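Local coordinates for IPT/TIG domain-containing protein BACOVA_02650 (Bacteroides ovatus, PDB 5E7H), which binds polysaccharide at the cell surface, probably capturing xyloglucan before it is transported into the periplasm for degradation, at residues 37-41 with 56-61. Coordinates in Å, arbitrary orientation, origin at the centre of the assembly. Numbering follows the deposited sequence.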
loop_
_atom_site.group_PDB
_atom_site.type_symbol
_atom_site.label_atom_id
_atom_site.label_comp_id
_atom_site.label_asym_id
_atom_site.label_seq_id
_atom_site.Cartn_x
_atom_site.Cartn_y
_atom_site.Cartn_z
ATOM N N GLU A 37 9.437 -19.009 3.714
ATOM C CA GLU A 37 8.644 -19.858 2.824
ATOM C C GLU A 37 9.351 -20.193 1.523
ATOM O O GLU A 37 9.242 -21.315 1.040
ATOM C CB GLU A 37 7.317 -19.182 2.509
ATOM C CG GLU A 37 6.449 -19.082 3.742
ATOM C CD GLU A 37 5.066 -18.539 3.475
ATOM O OE1 GLU A 37 4.588 -18.605 2.316
ATOM O OE2 GLU A 37 4.456 -18.041 4.445
ATOM N N PHE A 38 10.053 -19.224 0.952
ATOM C CA PHE A 38 10.801 -19.467 -0.285
ATOM C C PHE A 38 11.953 -18.484 -0.432
ATOM O O PHE A 38 11.928 -17.410 0.162
ATOM C CB PHE A 38 9.866 -19.379 -1.502
ATOM C CG PHE A 38 9.150 -18.055 -1.643
ATOM C CD1 PHE A 38 7.899 -17.830 -1.047
ATOM C CD2 PHE A 38 9.712 -17.013 -2.373
ATOM C CE1 PHE A 38 7.254 -16.624 -1.174
ATOM C CE2 PHE A 38 9.066 -15.808 -2.497
ATOM C CZ PHE A 38 7.832 -15.601 -1.900
ATOM N N ASP A 39 12.939 -18.853 -1.254
ATOM C CA ASP A 39 14.107 -18.017 -1.535
ATOM C C ASP A 39 13.972 -17.379 -2.910
ATOM O O ASP A 39 13.347 -17.946 -3.810
ATOM C CB ASP A 39 15.414 -18.830 -1.488
ATOM C CG ASP A 39 15.723 -19.384 -0.120
ATOM O OD1 ASP A 39 15.320 -18.776 0.886
ATOM O OD2 ASP A 39 16.405 -20.428 -0.049
ATOM N N ILE A 40 14.575 -16.209 -3.071
ATOM C CA ILE A 40 14.731 -15.596 -4.382
ATOM C C ILE A 40 16.002 -16.166 -5.007
ATOM O O ILE A 40 17.057 -16.097 -4.391
ATOM C CB ILE A 40 14.841 -14.058 -4.288
ATOM C CG1 ILE A 40 13.672 -13.462 -3.484
ATOM C CG2 ILE A 40 14.947 -13.432 -5.687
ATOM C CD1 ILE A 40 12.307 -13.657 -4.079
ATOM N N PRO A 41 15.905 -16.747 -6.217
ATOM C CA PRO A 41 17.111 -17.221 -6.912
ATOM C C PRO A 41 18.183 -16.135 -6.972
ATOM O O PRO A 41 17.861 -15.030 -7.399
ATOM C CB PRO A 41 16.598 -17.558 -8.316
ATOM C CG PRO A 41 15.151 -17.832 -8.139
ATOM C CD PRO A 41 14.694 -16.918 -7.036
ATOM N N PHE A 56 14.422 -7.329 -6.818
ATOM C CA PHE A 56 14.014 -8.585 -7.430
ATOM C C PHE A 56 12.519 -8.540 -7.625
ATOM O O PHE A 56 11.816 -7.793 -6.936
ATOM C CB PHE A 56 14.382 -9.778 -6.555
ATOM C CG PHE A 56 13.834 -9.676 -5.164
ATOM C CD1 PHE A 56 12.567 -10.137 -4.864
ATOM C CD2 PHE A 56 14.606 -9.110 -4.156
ATOM C CE1 PHE A 56 12.064 -10.019 -3.572
ATOM C CE2 PHE A 56 14.105 -8.991 -2.871
ATOM C CZ PHE A 56 12.847 -9.447 -2.585
ATOM N N VAL A 57 12.034 -9.360 -8.547
ATOM C CA VAL A 57 10.616 -9.520 -8.755
ATOM C C VAL A 57 10.054 -10.545 -7.767
ATOM O O VAL A 57 10.657 -11.616 -7.609
ATOM C CB VAL A 57 10.362 -9.970 -10.189
ATOM C CG1 VAL A 57 8.894 -10.248 -10.408
ATOM C CG2 VAL A 57 10.854 -8.903 -11.171
ATOM N N LEU A 58 8.936 -10.226 -7.109
ATOM C CA LEU A 58 8.297 -11.152 -6.172
ATOM C C LEU A 58 7.631 -12.286 -6.990
ATOM O O LEU A 58 6.688 -12.019 -7.731
ATOM C CB LEU A 58 7.279 -10.430 -5.286
ATOM C CG LEU A 58 6.650 -11.304 -4.196
ATOM C CD1 LEU A 58 7.664 -11.669 -3.137
ATOM C CD2 LEU A 58 5.465 -10.598 -3.580
ATOM N N PRO A 59 8.108 -13.535 -6.864
ATOM C CA PRO A 59 7.601 -14.575 -7.767
ATOM C C PRO A 59 6.268 -15.209 -7.359
ATOM O O PRO A 59 5.589 -15.810 -8.201
ATOM C CB PRO A 59 8.711 -15.614 -7.748
ATOM C CG PRO A 59 9.356 -15.471 -6.429
ATOM C CD PRO A 59 9.262 -14.010 -6.078
ATOM N N GLN A 60 5.901 -15.077 -6.090
ATOM C CA GLN A 60 4.680 -15.672 -5.560
ATOM C C GLN A 60 4.376 -14.980 -4.236
ATOM O O GLN A 60 5.264 -14.350 -3.665
ATOM C CB GLN A 60 4.829 -17.173 -5.349
ATOM C CG GLN A 60 5.919 -17.521 -4.340
ATOM C CD GLN A 60 6.257 -18.997 -4.272
ATOM O OE1 GLN A 60 7.220 -19.452 -4.884
ATOM N NE2 GLN A 60 5.486 -19.744 -3.495
ATOM N N ALA A 61 3.132 -15.078 -3.773
ATOM C CA ALA A 61 2.738 -14.482 -2.490
ATOM C C ALA A 61 3.090 -15.402 -1.330
ATOM O O ALA A 61 2.761 -16.581 -1.355
ATOM C CB ALA A 61 1.265 -14.193 -2.472
HETATM O O HOH W 1 4.180 -18.857 -0.997
#
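A backbone carbonyl, Gln60 O, is buried against the Phe38 ring, 3.4 Å from Phe38 CZ, with no polar partner in the model. Two CH-pi contacts run in opposite directions between the segments: Gln60 CG lies 3.7 Å from the centroid of the Phe38 ring, 18° off its normal, and Ile40 CG1 3.9 Å from that of Phe56, 19° off. Both carbons therefore sit over ring faces. Leu58 CD1 lies near the Phe38 ring plane, 4.1 Å from Phe38 CZ. Pro59 touches both Phe38 (CG to CE2, 4.0 Å) and Ile40 (CD to CD1, 3.7 Å). Glu37 and Phe38 both face Ile34, forming a classic beta bulge at the start of edge strand 38-40.

Strands 38-40 and 53-57 belong to different antiparallel sheets of the IPT/TIG domain, an immunoglobulin-like sandwich. Ile40 on Phe56 joins these sheets, while Phe38 packs against the loop 58-61.

A water donates to Ala61 O (2.7 Å), accepts from Gln60 NE2 (3.0 Å) and donates weakly to Glu37 OE1 (3.3 Å), which also bonds Thr63 N. Between the segments this water is the only hydrogen-bonded link, so cohesion rests on apolar and CH-pi packing, with Gln60 O left unsatisfied.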